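Local coordinates for protein collagen adhesin (Staphylococcus aureus, PDB 2F68) that binds collagen as a surface adhesin of the bacterium, probably by closing two immunoglobulin-like subdomains around the collagen triple helix, at residues Val180-Thr185 and Lys283-Gly288; Ala225-Lys230 and Gln246-Tyr251. All blocks are in the same frame, centred on the assembly; numbering follows the deposited sequence.

Contact 1 of 2, residues Val180-Thr185 and Lys283-Gly288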
loop_
_atom_site.group_PDB
_atom_site.type_symbol
_atom_site.label_atom_id
_atom_site.label_comp_id
_atom_site.label_asym_id
_atom_site.label_seq_id
_atom_site.Cartn_x
_atom_site.Cartn_y
_atom_site.Cartn_z
ATOM N N VAL A 180 32.041 -1.239 -10.891
ATOM C CA VAL A 180 32.252 -2.087 -9.720
ATOM C C VAL A 180 33.490 -2.980 -9.894
ATOM O O VAL A 180 33.733 -3.521 -10.977
ATOM C CB VAL A 180 30.965 -2.898 -9.362
ATOM C CG1 VAL A 180 30.726 -4.054 -10.335
ATOM C CG2 VAL A 180 31.010 -3.387 -7.923
ATOM N N SER A 181 34.275 -3.105 -8.826
ATOM C CA SER A 181 35.536 -3.849 -8.860
ATOM C C SER A 181 35.369 -5.342 -8.573
ATOM O O SER A 181 36.242 -6.145 -8.913
ATOM C CB SER A 181 36.548 -3.231 -7.888
ATOM O OG SER A 181 36.048 -3.227 -6.562
ATOM N N LYS A 182 34.252 -5.704 -7.946
ATOM C CA LYS A 182 33.964 -7.098 -7.595
ATOM C C LYS A 182 32.520 -7.493 -7.919
ATOM O O LYS A 182 31.714 -6.652 -8.324
ATOM C CB LYS A 182 34.289 -7.367 -6.119
ATOM C CG LYS A 182 33.569 -6.458 -5.120
ATOM C CD LYS A 182 33.889 -6.828 -3.676
ATOM C CE LYS A 182 33.083 -8.033 -3.203
ATOM N NZ LYS A 182 33.396 -8.390 -1.792
ATOM N N ASP A 183 32.207 -8.777 -7.743
ATOM C CA ASP A 183 30.867 -9.302 -8.002
ATOM C C ASP A 183 29.872 -8.875 -6.925
ATOM O O ASP A 183 30.157 -8.980 -5.728
ATOM C CB ASP A 183 30.897 -10.831 -8.113
ATOM C CG ASP A 183 31.683 -11.323 -9.320
ATOM O OD1 ASP A 183 32.278 -10.494 -10.043
ATOM O OD2 ASP A 183 31.705 -12.551 -9.547
ATOM N N ILE A 184 28.711 -8.390 -7.360
ATOM C CA ILE A 184 27.662 -7.938 -6.446
ATOM C C ILE A 184 26.868 -9.132 -5.918
ATOM O O ILE A 184 26.330 -9.926 -6.695
ATOM C CB ILE A 184 26.704 -6.916 -7.116
ATOM C CG1 ILE A 184 27.497 -5.817 -7.838
ATOM C CG2 ILE A 184 25.757 -6.310 -6.078
ATOM C CD1 ILE A 184 26.701 -5.047 -8.881
ATOM N N THR A 185 26.807 -9.251 -4.594
ATOM C CA THR A 185 26.094 -10.347 -3.942
ATOM C C THR A 185 25.038 -9.814 -2.975
ATOM O O THR A 185 25.354 -9.078 -2.037
ATOM C CB THR A 185 27.065 -11.297 -3.197
ATOM O OG1 THR A 185 28.166 -11.630 -4.052
ATOM C CG2 THR A 185 26.355 -12.577 -2.771
ATOM N N LYS A 283 35.625 3.596 -3.747
ATOM C CA LYS A 283 34.936 3.578 -2.458
ATOM C C LYS A 283 35.361 2.368 -1.626
ATOM O O LYS A 283 35.957 1.422 -2.148
ATOM C CB LYS A 283 33.415 3.573 -2.662
ATOM C CG LYS A 283 32.854 4.794 -3.392
ATOM C CD LYS A 283 32.797 6.024 -2.495
ATOM C CE LYS A 283 32.267 7.232 -3.251
ATOM N NZ LYS A 283 32.217 8.448 -2.392
ATOM N N GLU A 284 35.051 2.412 -0.333
ATOM C CA GLU A 284 35.384 1.332 0.598
ATOM C C GLU A 284 34.521 0.094 0.360
ATOM O O GLU A 284 33.366 0.204 -0.061
ATOM C CB GLU A 284 35.242 1.810 2.046
ATOM C CG GLU A 284 36.250 2.882 2.453
ATOM C CD GLU A 284 35.917 3.536 3.783
ATOM O OE1 GLU A 284 34.743 3.912 3.994
ATOM O OE2 GLU A 284 36.836 3.686 4.615
ATOM N N GLU A 285 35.092 -1.078 0.634
ATOM C CA GLU A 285 34.415 -2.354 0.402
ATOM C C GLU A 285 33.304 -2.606 1.419
ATOM O O GLU A 285 33.522 -2.518 2.629
ATOM C CB GLU A 285 35.422 -3.510 0.413
ATOM C CG GLU A 285 34.866 -4.834 -0.113
ATOM C CD GLU A 285 35.854 -5.986 -0.005
ATOM O OE1 GLU A 285 36.739 -5.949 0.878
ATOM O OE2 GLU A 285 35.738 -6.940 -0.803
ATOM N N VAL A 286 32.116 -2.914 0.907
ATOM C CA VAL A 286 30.965 -3.252 1.738
ATOM C C VAL A 286 30.864 -4.773 1.856
ATOM O O VAL A 286 30.729 -5.477 0.851
ATOM C CB VAL A 286 29.654 -2.642 1.172
ATOM C CG1 VAL A 286 28.431 -3.198 1.890
ATOM C CG2 VAL A 286 29.686 -1.122 1.276
ATOM N N ASN A 287 30.944 -5.268 3.089
ATOM C CA ASN A 287 30.926 -6.705 3.355
ATOM C C ASN A 287 29.800 -7.119 4.302
ATOM O O ASN A 287 29.974 -7.137 5.525
ATOM C CB ASN A 287 32.286 -7.171 3.895
ATOM C CG ASN A 287 33.423 -6.936 2.912
ATOM O OD1 ASN A 287 33.323 -7.272 1.731
ATOM N ND2 ASN A 287 34.516 -6.365 3.403
ATOM N N GLY A 288 28.646 -7.444 3.725
ATOM C CA GLY A 288 27.494 -7.922 4.486
ATOM C C GLY A 288 26.804 -6.867 5.328
ATOM O O GLY A 288 26.434 -7.129 6.475
#
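Lys182 reaches across to Glu285 in a salt bridge at the surface of the collagen-binding domain. NZ lies 2.9 Å from Glu285 OE2, a hydrogen bond as well as an ion pair. It meets the oxygen on its anti side and 30° out of the carboxylate plane. The two side chains cross at about a right angle: Glu285 runs straight out beyond CG, while the Lys182 chain turns about its CG-CD bond (chi3 -79°), a kink that turns NZ toward the carboxylate and also lets its aliphatic part pass close by, with CD 3.4 Å from OE2.

The backbones stay well apart, CA to CA 9.3 Å for Lys182 and Glu285. Strands 184-190 and 286-287 belong to one antiparallel sheet and both pair with strand 269-278, which lies between them. The bridge crosses just beyond the end of that middle strand, where both side chains touch Gln279 in the following loop.

Asn287 adds two weaker polar contacts. Its ND2 gives a long, weak hydrogen bond of 3.4 Å to Glu285 OE1, the other carboxylate oxygen. Asn287 OD1 comes within 3.7 Å of Lys182 NZ, a longer polar approach that probably adds a mild attraction.

Contact 2 of 2, residues Ala225-Lys230 and Gln246-Tyr251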
loop_
_atom_site.group_PDB
_atom_site.type_symbol
_atom_site.label_atom_id
_atom_site.label_comp_id
_atom_site.label_asym_id
_atom_site.label_seq_id
_atom_site.Cartn_x
_atom_site.Cartn_y
_atom_site.Cartn_z
ATOM N N ALA A 225 20.920 -13.855 -20.620
ATOM C CA ALA A 225 21.444 -12.586 -21.127
ATOM C C ALA A 225 22.676 -12.133 -20.346
ATOM O O ALA A 225 23.564 -11.481 -20.898
ATOM C CB ALA A 225 20.368 -11.514 -21.093
ATOM N N PHE A 226 22.715 -12.483 -19.062
ATOM C CA PHE A 226 23.865 -12.204 -18.209
ATOM C C PHE A 226 24.460 -13.518 -17.692
ATOM O O PHE A 226 24.030 -14.025 -16.653
ATOM C CB PHE A 226 23.471 -11.292 -17.039
ATOM C CG PHE A 226 22.802 -10.008 -17.458
ATOM C CD1 PHE A 226 23.555 -8.925 -17.899
ATOM C CD2 PHE A 226 21.418 -9.880 -17.397
ATOM C CE1 PHE A 226 22.940 -7.737 -18.283
ATOM C CE2 PHE A 226 20.792 -8.694 -17.779
ATOM C CZ PHE A 226 21.556 -7.621 -18.223
ATOM N N PRO A 227 25.438 -14.085 -18.429
ATOM C CA PRO A 227 26.100 -15.318 -17.993
ATOM C C PRO A 227 26.925 -15.109 -16.723
ATOM O O PRO A 227 27.694 -14.149 -16.629
ATOM C CB PRO A 227 27.004 -15.677 -19.178
ATOM C CG PRO A 227 27.218 -14.401 -19.903
ATOM C CD PRO A 227 25.963 -13.606 -19.721
ATOM N N GLY A 228 26.751 -16.006 -15.755
ATOM C CA GLY A 228 27.395 -15.877 -14.451
ATOM C C GLY A 228 26.425 -15.420 -13.376
ATOM O O GLY A 228 26.636 -15.681 -12.190
ATOM N N SER A 229 25.362 -14.734 -13.797
ATOM C CA SER A 229 24.315 -14.273 -12.887
ATOM C C SER A 229 23.450 -15.429 -12.401
ATOM O O SER A 229 23.205 -16.386 -13.140
ATOM C CB SER A 229 23.434 -13.216 -13.558
ATOM O OG SER A 229 24.168 -12.040 -13.847
ATOM N N LYS A 230 22.994 -15.332 -11.153
ATOM C CA LYS A 230 22.150 -16.361 -10.553
ATOM C C LYS A 230 21.206 -15.770 -9.507
ATOM O O LYS A 230 21.647 -15.266 -8.470
ATOM C CB LYS A 230 23.013 -17.475 -9.938
ATOM C CG LYS A 230 22.239 -18.706 -9.465
ATOM C CD LYS A 230 21.778 -19.578 -10.627
ATOM C CE LYS A 230 20.969 -20.767 -10.134
ATOM N NZ LYS A 230 20.494 -21.620 -11.258
ATOM N N GLN A 246 30.939 -8.734 -12.071
ATOM C CA GLN A 246 31.414 -7.347 -12.114
ATOM C C GLN A 246 31.399 -6.728 -13.514
ATOM O O GLN A 246 31.345 -5.505 -13.655
ATOM C CB GLN A 246 32.805 -7.220 -11.475
ATOM C CG GLN A 246 33.943 -7.892 -12.236
ATOM C CD GLN A 246 35.297 -7.630 -11.603
ATOM O OE1 GLN A 246 36.058 -6.783 -12.068
ATOM N NE2 GLN A 246 35.598 -8.350 -10.527
ATOM N N GLY A 247 31.448 -7.580 -14.537
ATOM C CA GLY A 247 31.410 -7.135 -15.929
ATOM C C GLY A 247 30.049 -6.616 -16.350
ATOM O O GLY A 247 29.954 -5.694 -17.164
ATOM N N TYR A 248 28.996 -7.211 -15.793
ATOM C CA TYR A 248 27.622 -6.808 -16.088
ATOM C C TYR A 248 27.043 -5.901 -15.002
ATOM O O TYR A 248 26.094 -5.154 -15.251
ATOM C CB TYR A 248 26.731 -8.036 -16.292
ATOM C CG TYR A 248 27.149 -8.909 -17.455
ATOM C CD1 TYR A 248 26.922 -8.505 -18.772
ATOM C CD2 TYR A 248 27.770 -10.138 -17.240
ATOM C CE1 TYR A 248 27.305 -9.303 -19.845
ATOM C CE2 TYR A 248 28.157 -10.945 -18.308
ATOM C CZ TYR A 248 27.921 -10.520 -19.606
ATOM O OH TYR A 248 28.300 -11.311 -20.667
ATOM N N GLY A 249 27.620 -5.973 -13.804
ATOM C CA GLY A 249 27.216 -5.126 -12.685
ATOM C C GLY A 249 27.620 -3.674 -12.870
ATOM O O GLY A 249 26.941 -2.767 -12.386
ATOM N N SER A 250 28.732 -3.462 -13.573
ATOM C CA SER A 250 29.229 -2.122 -13.875
ATOM C C SER A 250 28.382 -1.437 -14.945
ATOM O O SER A 250 27.897 -2.088 -15.875
ATOM C CB SER A 250 30.690 -2.182 -14.326
ATOM O OG SER A 250 31.524 -2.699 -13.305
ATOM N N TYR A 251 28.213 -0.123 -14.794
ATOM C CA TYR A 251 27.469 0.731 -15.736
ATOM C C TYR A 251 25.993 0.342 -15.913
ATOM O O TYR A 251 25.363 0.709 -16.910
ATOM C CB TYR A 251 28.174 0.805 -17.103
ATOM C CG TYR A 251 29.679 0.964 -17.041
ATOM C CD1 TYR A 251 30.262 2.179 -16.678
ATOM C CD2 TYR A 251 30.523 -0.100 -17.360
ATOM C CE1 TYR A 251 31.646 2.326 -16.624
ATOM C CE2 TYR A 251 31.908 0.036 -17.310
ATOM C CZ TYR A 251 32.461 1.252 -16.941
ATOM O OH TYR A 251 33.829 1.393 -16.891
#
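The ring of Tyr248 takes the edge of Phe226 against one face, in an offset edge-to-face pair with centroids 5.5 Å apart and planes at 79°. Phe226 CB also lies over a face of the tyrosine ring. At the phenylalanine ring, Tyr248 CG sits at the edge, in its plane, and the closest carbons are Phe226 CD1 and Tyr248 CD1, 3.5 Å apart. The carbonyl oxygens of Ala225 and Pro227 approach the tyrosine ring obliquely.

Farther along the same ring, Pro227 packs against the phenol end. Its CD is 3.7 Å from Tyr248 CZ, and its CG lies 3.4 Å from Tyr248 OH, so the proline lays carbon against the hydroxyl end. One tyrosine thereby spans two successive residues, CG and CD1 on the phenylalanine and CZ and OH on the proline. Its CG stands anti to the carbonyl carbon (chi1 -62°), which sends the ring out from the short helix across the opposing loop.

That loop is a type II beta turn from Phe226 to Ser229, closed by Ser229 N to Phe226 O at 3.2 Å; Gly228 takes the positive phi (104°) of its third position. In the facing segment Ser250 OG donates to Gln246 O at 2.8 Å, nearly in line with the carbonyl, tying together the ends of one helical turn.

Outside the pair, Phe222 of helix 218-225 meets the Phe226 ring, Tyr213 of strand 211-213 touches Phe226, and His209 packs edge-to-face with Tyr248. Helix 246-249 connects strand 239-244 of the six-stranded antiparallel sheet to strand 252-262 of the five-stranded one. The contact therefore packs the turn between helix 218-225 and strand 230-234 onto a crossover between the two sheets of the collagen-binding domain.

How the contacts relate
Contact 2 is nested in the chain loop closed by contact 1, and their centres lie 14 Å apart on the same side of the chain's centre, within the collagen-binding domain. Segments 180-185 and 246-251 meet directly. Val180 N is 2.9 Å from Ser250 OG and Asp183 OD1 is 3.0 Å from Gln246 N, both probable hydrogen bonds, the second at the start of helix 246-249. The loop carrying Lys182 of contact 1 is thus tied by two probable hydrogen bonds to the segment that carries Tyr248 of contact 2. The centre of each contact lies about 32 Å from the centre of the chain.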